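Local coordinates for dimeric protein of unknown function and ferredoxin-like fold (Bacteroides fragilis, PDB 3FMB), which is of unknown function but forms a dimer of ferredoxin-like subunits belonging to the stress-responsive A/B barrel domain family, at residues A[28-33]-A[107-112]; A[57-62]-A[89-94]. All blocks are in the same frame, centred on the assembly; numbering follows the deposited sequence.

Interaction 1 of 2, residues A[28-33]-A[107-112]. With SO4 (sulfate ion), chain C.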
loop_
_atom_site.group_PDB
_atom_site.type_symbol
_atom_site.label_atom_id
_atom_site.label_comp_id
_atom_site.label_asym_id
_atom_site.label_seq_id
_atom_site.Cartn_x
_atom_site.Cartn_y
_atom_site.Cartn_z
ATOM N N LYS A 28 -8.112 -0.010 -7.415
ATOM C CA LYS A 28 -8.808 1.062 -8.114
ATOM C C LYS A 28 -9.998 0.448 -8.849
ATOM O O LYS A 28 -9.893 -0.531 -9.597
ATOM C CB LYS A 28 -7.844 1.757 -9.073
ATOM C CG LYS A 28 -8.470 2.957 -9.791
ATOM C CD LYS A 28 -7.400 3.798 -10.531
ATOM C CE LYS A 28 -8.035 4.915 -11.335
ATOM N NZ LYS A 28 -7.094 6.077 -11.548
ATOM N N LEU A 29 -11.149 1.048 -8.661
ATOM C CA LEU A 29 -12.342 0.582 -9.293
ATOM C C LEU A 29 -12.505 1.340 -10.593
ATOM O O LEU A 29 -11.991 2.459 -10.737
ATOM C CB LEU A 29 -13.537 0.812 -8.379
ATOM C CG LEU A 29 -13.477 0.107 -7.015
ATOM C CD1 LEU A 29 -14.841 0.462 -6.351
ATOM C CD2 LEU A 29 -13.220 -1.403 -7.125
ATOM N N ARG A 30 -13.231 0.759 -11.541
ATOM C CA ARG A 30 -13.413 1.403 -12.859
ATOM C C ARG A 30 -14.039 2.790 -12.738
ATOM O O ARG A 30 -15.008 2.991 -12.008
ATOM C CB ARG A 30 -14.292 0.566 -13.803
ATOM C CG ARG A 30 -13.788 -0.798 -14.130
ATOM C CD ARG A 30 -14.711 -1.478 -15.136
ATOM N NE ARG A 30 -15.883 -2.040 -14.474
ATOM C CZ ARG A 30 -17.120 -1.554 -14.542
ATOM N NH1 ARG A 30 -17.402 -0.478 -15.263
ATOM N NH2 ARG A 30 -18.089 -2.174 -13.888
ATOM N N ASP A 31 -13.493 3.730 -13.504
ATOM C CA ASP A 31 -13.910 5.116 -13.467
ATOM C C ASP A 31 -15.417 5.307 -13.690
ATOM O O ASP A 31 -16.044 6.150 -13.065
ATOM C CB ASP A 31 -13.153 5.911 -14.534
ATOM C CG ASP A 31 -11.737 6.240 -14.144
ATOM O OD1 ASP A 31 -11.408 6.263 -12.932
ATOM O OD2 ASP A 31 -10.939 6.504 -15.082
ATOM N N ASP A 32 -15.992 4.511 -14.575
ATOM C CA ASP A 32 -17.385 4.680 -14.939
ATOM C C ASP A 32 -18.404 4.038 -13.989
ATOM O O ASP A 32 -19.594 4.130 -14.234
ATOM C CB ASP A 32 -17.600 4.178 -16.380
ATOM C CG ASP A 32 -17.402 2.655 -16.543
ATOM O OD1 ASP A 32 -17.127 1.909 -15.581
ATOM O OD2 ASP A 32 -17.521 2.186 -17.690
ATOM N N VAL A 33 -17.958 3.354 -12.943
ATOM C CA VAL A 33 -18.880 2.807 -11.953
ATOM C C VAL A 33 -19.547 3.996 -11.232
ATOM O O VAL A 33 -18.851 4.894 -10.793
ATOM C CB VAL A 33 -18.173 1.861 -10.987
ATOM C CG1 VAL A 33 -19.112 1.352 -9.900
ATOM C CG2 VAL A 33 -17.598 0.677 -11.776
ATOM N N THR A 107 -16.462 -4.625 -10.404
ATOM C CA THR A 107 -16.104 -3.199 -10.523
ATOM C C THR A 107 -14.612 -2.875 -10.577
ATOM O O THR A 107 -14.241 -1.756 -10.930
ATOM C CB THR A 107 -16.779 -2.367 -9.422
ATOM O OG1 THR A 107 -16.376 -2.833 -8.131
ATOM C CG2 THR A 107 -18.323 -2.446 -9.537
ATOM N N LYS A 108 -13.761 -3.849 -10.235
ATOM C CA LYS A 108 -12.309 -3.642 -10.163
ATOM C C LYS A 108 -11.719 -3.284 -11.533
ATOM O O LYS A 108 -12.096 -3.869 -12.569
ATOM C CB LYS A 108 -11.626 -4.920 -9.613
ATOM C CG LYS A 108 -10.102 -4.860 -9.563
ATOM C CD LYS A 108 -9.442 -6.116 -8.872
ATOM C CE LYS A 108 -9.752 -7.430 -9.623
ATOM N NZ LYS A 108 -8.681 -8.474 -9.313
ATOM N N GLU A 109 -10.798 -2.329 -11.531
ATOM C CA GLU A 109 -9.999 -1.972 -12.683
ATOM C C GLU A 109 -8.555 -2.444 -12.503
ATOM O O GLU A 109 -7.990 -3.066 -13.413
ATOM C CB GLU A 109 -10.061 -0.463 -12.901
ATOM C CG GLU A 109 -9.284 0.074 -14.076
ATOM C CD GLU A 109 -9.682 -0.473 -15.432
ATOM O OE1 GLU A 109 -10.738 -1.131 -15.585
ATOM O OE2 GLU A 109 -8.909 -0.210 -16.378
ATOM N N SER A 110 -7.953 -2.139 -11.361
ATOM C CA SER A 110 -6.517 -2.426 -11.140
ATOM C C SER A 110 -6.259 -2.864 -9.724
ATOM O O SER A 110 -6.975 -2.452 -8.789
ATOM C CB SER A 110 -5.660 -1.184 -11.441
ATOM O OG SER A 110 -5.958 -0.635 -12.704
ATOM N N ARG A 111 -5.244 -3.721 -9.582
ATOM C CA ARG A 111 -4.701 -4.164 -8.307
ATOM C C ARG A 111 -3.188 -3.978 -8.345
ATOM O O ARG A 111 -2.508 -4.401 -9.288
ATOM C CB ARG A 111 -5.032 -5.639 -8.073
ATOM C CG ARG A 111 -4.377 -6.267 -6.871
ATOM C CD ARG A 111 -4.672 -7.762 -6.826
ATOM N NE ARG A 111 -3.955 -8.458 -5.747
ATOM C CZ ARG A 111 -2.699 -8.871 -5.793
ATOM N NH1 ARG A 111 -1.941 -8.638 -6.837
ATOM N NH2 ARG A 111 -2.181 -9.484 -4.748
ATOM N N ALA A 112 -2.666 -3.417 -7.268
ATOM C CA ALA A 112 -1.233 -3.181 -7.072
ATOM C C ALA A 112 -0.865 -3.845 -5.753
ATOM O O ALA A 112 -1.574 -3.683 -4.748
ATOM C CB ALA A 112 -0.942 -1.662 -7.013
HETATM S S SO4 C . -4.849 -10.237 -2.191
HETATM O O1 SO4 C . -4.974 -9.727 -0.749
HETATM O O2 SO4 C . -5.683 -11.402 -2.476
HETATM O O3 SO4 C . -3.467 -10.595 -2.596
HETATM O O4 SO4 C . -5.349 -9.230 -3.159
#
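With CG of Leu29 beside its backbone N (chi1 -60°) and the chain extended beyond it, CD2 of Leu29 comes 3.6 Å from OG1 of Thr107. The Thr107 hydroxyl lies between its own N and carbonyl carbon (chi1 60°), so the methyl CG2 is turned to Val33 and rests 3.9 Å from its CG1. Val33 also touches this methyl with CG2, and the two side chains cross at about a right angle. Beside these side-chain contacts the backbones pair closely. Lys28 O accepts two N-H groups in its carbonyl plane, from Glu109 N at 2.8 Å and from Ser110 N at 3.1 Å, and Lys28 N returns a nearly straight bond to Ser110 O (3.0 Å). Arg30 N then reaches Thr107 O at 2.8 Å, at the first residue of the type I turn from Arg30 to Val33. Farther along, the extended Arg111 chain brings NE to 3.0 Å from sulfate O4 and NH2 to 2.7 Å from O3, while NH1 forms a salt bridge with Glu72 of the second subunit. With Glu109 and Ser110 both opposite Lys28, this is a classic beta bulge between antiparallel strands of a ferredoxin-like sheet.

Interaction 2 of 2, residues A[57-62]-A[89-94]. With EDO (1,2-ethanediol), chain F; SO4 (sulfate ion), chain C.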
loop_
_atom_site.group_PDB
_atom_site.type_symbol
_atom_site.label_atom_id
_atom_site.label_comp_id
_atom_site.label_asym_id
_atom_site.label_seq_id
_atom_site.Cartn_x
_atom_site.Cartn_y
_atom_site.Cartn_z
ATOM N N SER A 57 -6.618 -17.963 10.908
ATOM C CA SER A 57 -5.746 -17.774 12.064
ATOM C C SER A 57 -4.367 -17.234 11.692
ATOM O O SER A 57 -3.727 -16.573 12.508
ATOM C CB SER A 57 -5.603 -19.084 12.840
ATOM O OG SER A 57 -4.814 -19.999 12.108
ATOM N N VAL A 58 -3.900 -17.485 10.471
ATOM C CA VAL A 58 -2.576 -16.979 10.063
ATOM C C VAL A 58 -2.505 -15.446 9.883
ATOM O O VAL A 58 -1.404 -14.907 9.748
ATOM C CB VAL A 58 -1.981 -17.680 8.779
ATOM C CG1 VAL A 58 -1.776 -19.162 9.004
ATOM C CG2 VAL A 58 -2.805 -17.415 7.531
ATOM N N ILE A 59 -3.644 -14.744 9.837
ATOM C CA ILE A 59 -3.617 -13.273 9.771
ATOM C C ILE A 59 -3.123 -12.710 11.092
ATOM O O ILE A 59 -3.737 -12.951 12.138
ATOM C CB ILE A 59 -5.006 -12.626 9.469
ATOM C CG1 ILE A 59 -5.575 -13.127 8.129
ATOM C CG2 ILE A 59 -4.901 -11.071 9.462
ATOM C CD1 ILE A 59 -7.112 -12.762 7.922
ATOM N N ARG A 60 -2.009 -11.979 11.053
ATOM C CA ARG A 60 -1.435 -11.373 12.272
ATOM C C ARG A 60 -2.000 -9.948 12.483
ATOM O O ARG A 60 -2.192 -9.508 13.587
ATOM C CB ARG A 60 0.089 -11.351 12.173
ATOM C CG ARG A 60 0.691 -12.732 11.941
ATOM C CD ARG A 60 0.528 -13.589 13.202
ATOM N NE ARG A 60 0.973 -14.961 12.999
ATOM C CZ ARG A 60 0.186 -16.038 13.058
ATOM N NH1 ARG A 60 -1.105 -15.947 13.358
ATOM N NH2 ARG A 60 0.702 -17.230 12.819
ATOM N N LYS A 61 -2.284 -9.257 11.396
ATOM C CA LYS A 61 -2.926 -7.956 11.417
ATOM C C LYS A 61 -3.544 -7.758 10.045
ATOM O O LYS A 61 -2.951 -8.180 9.063
ATOM C CB LYS A 61 -1.888 -6.852 11.648
ATOM C CG LYS A 61 -2.488 -5.480 11.762
ATOM C CD LYS A 61 -1.441 -4.470 12.185
ATOM C CE LYS A 61 -1.979 -3.057 12.167
ATOM N NZ LYS A 61 -1.104 -2.214 13.036
ATOM N N ILE A 62 -4.734 -7.161 9.989
ATOM C CA ILE A 62 -5.360 -6.798 8.709
ATOM C C ILE A 62 -6.270 -5.593 8.927
ATOM O O ILE A 62 -6.899 -5.437 9.964
ATOM C CB ILE A 62 -6.141 -7.984 8.026
ATOM C CG1 ILE A 62 -6.408 -7.730 6.540
ATOM C CG2 ILE A 62 -7.429 -8.372 8.886
ATOM C CD1 ILE A 62 -6.575 -9.037 5.687
ATOM N N LYS A 89 -0.116 -16.772 1.152
ATOM C CA LYS A 89 -0.746 -17.567 0.120
ATOM C C LYS A 89 -1.904 -18.409 0.696
ATOM O O LYS A 89 -2.956 -18.569 0.055
ATOM C CB LYS A 89 0.270 -18.415 -0.592
ATOM C CG LYS A 89 -0.363 -19.379 -1.617
ATOM C CD LYS A 89 0.397 -19.487 -2.944
ATOM C CE LYS A 89 -0.553 -19.290 -4.127
ATOM N NZ LYS A 89 -0.970 -17.859 -4.214
ATOM N N PHE A 90 -1.720 -18.918 1.909
ATOM C CA PHE A 90 -2.811 -19.601 2.632
ATOM C C PHE A 90 -4.034 -18.702 2.786
ATOM O O PHE A 90 -5.168 -19.082 2.477
ATOM C CB PHE A 90 -2.288 -20.067 3.985
ATOM C CG PHE A 90 -3.256 -20.846 4.785
ATOM C CD1 PHE A 90 -3.237 -22.245 4.753
ATOM C CD2 PHE A 90 -4.191 -20.207 5.587
ATOM C CE1 PHE A 90 -4.112 -22.961 5.494
ATOM C CE2 PHE A 90 -5.094 -20.954 6.346
ATOM C CZ PHE A 90 -5.058 -22.291 6.294
ATOM N N TYR A 91 -3.795 -17.495 3.281
ATOM C CA TYR A 91 -4.822 -16.454 3.328
ATOM C C TYR A 91 -5.446 -16.145 1.955
ATOM O O TYR A 91 -6.666 -16.056 1.817
ATOM C CB TYR A 91 -4.199 -15.189 3.928
ATOM C CG TYR A 91 -4.837 -13.895 3.497
ATOM C CD1 TYR A 91 -5.954 -13.383 4.160
ATOM C CD2 TYR A 91 -4.311 -13.168 2.436
ATOM C CE1 TYR A 91 -6.523 -12.151 3.770
ATOM C CE2 TYR A 91 -4.870 -11.981 2.033
ATOM C CZ TYR A 91 -5.961 -11.476 2.699
ATOM O OH TYR A 91 -6.479 -10.324 2.264
ATOM N N ALA A 92 -4.613 -15.978 0.931
ATOM C CA ALA A 92 -5.119 -15.533 -0.384
ATOM C C ALA A 92 -6.099 -16.547 -1.004
ATOM O O ALA A 92 -7.126 -16.188 -1.595
ATOM C CB ALA A 92 -3.951 -15.228 -1.344
ATOM N N THR A 93 -5.785 -17.819 -0.828
ATOM C CA THR A 93 -6.570 -18.952 -1.379
ATOM C C THR A 93 -7.716 -19.421 -0.492
ATOM O O THR A 93 -8.517 -20.275 -0.897
ATOM C CB THR A 93 -5.646 -20.141 -1.683
ATOM O OG1 THR A 93 -4.906 -20.497 -0.497
ATOM C CG2 THR A 93 -4.686 -19.791 -2.805
ATOM N N HIS A 94 -7.784 -18.888 0.733
ATOM C CA HIS A 94 -8.776 -19.335 1.702
ATOM C C HIS A 94 -10.184 -18.968 1.194
ATOM O O HIS A 94 -10.383 -17.864 0.734
ATOM C CB HIS A 94 -8.517 -18.708 3.073
ATOM C CG HIS A 94 -9.338 -19.290 4.181
ATOM N ND1 HIS A 94 -10.685 -19.027 4.327
ATOM C CD2 HIS A 94 -8.988 -20.055 5.242
ATOM C CE1 HIS A 94 -11.126 -19.629 5.418
ATOM N NE2 HIS A 94 -10.123 -20.278 5.975
HETATM C C1 EDO F . 1.540 -15.097 -3.943
HETATM O O1 EDO F . 1.444 -14.342 -5.168
HETATM C C2 EDO F . 0.694 -14.479 -2.833
HETATM O O2 EDO F . -0.461 -15.300 -2.473
HETATM S S SO4 C . -4.849 -10.237 -2.191
HETATM O O1 SO4 C . -4.974 -9.727 -0.749
HETATM O O2 SO4 C . -5.683 -11.402 -2.476
HETATM O O3 SO4 C . -3.467 -10.595 -2.596
HETATM O O4 SO4 C . -5.349 -9.230 -3.159
#
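The Tyr91 ring is approached obliquely by two isoleucine ends: CD1 of Ile59 lies 4.0 Å from CD1 of Tyr91, and CD1 of Ile62 lies 3.7 Å from CE1 of Tyr91. At the ring edge, near its plane, sits sulfate O1, to which OH makes a weak hydrogen bond of 3.4 Å. The rings of Phe82 and His97 also meet Tyr91, their planes inclined to it by about 50° and 40°, so aromatic as well as aliphatic groups restrain it. The neighbouring Phe90 ring receives a single methyl, CG2 of Val58, obliquely at 3.7 Å from CD2. Both aromatic side chains leave the helix with CG roughly opposite the backbone N, and Tyr91 (chi1 153°) thereby reaches past Ile59 to Ile62. No hydrogen bond links the two segments; the contacts between them are apolar. Lys89 O is gripped by Thr93 N at 3.1 Å and by Thr93 OG1 at 2.8 Å, from opposite faces of its carbonyl plane. His94 follows as the N-cap of helix 95-102, its ND1 bonded to Glu96 N. The whole is the apolar helix-on-sheet layer of a ferredoxin-like alpha/beta fold, with helix 85-93 packed against residues 58-62, of which Ile62 belongs to strand 61-66, outermost in this chain's sheet.

Overall arrangement
From the N terminus, the chain runs along strand 21-29, whose end meets the last strand much later, in interaction 1. In between come helix 35-50, strands 61-66 and 76-82, and helices 85-93 and 95-102. Interaction 2 closes a shorter loop within this span, joining residues 57-62 to residues 89-94, and so is nested inside the loop closed by interaction 1. Strands 61-66 and 108-117 are the outermost of the four in the chain, so the contacts involve both margins of one sheet. Their centres are 23 Å apart and their nearest atoms about 7 Å, yet both reach one bound sulfate, to which His23 is also bonded.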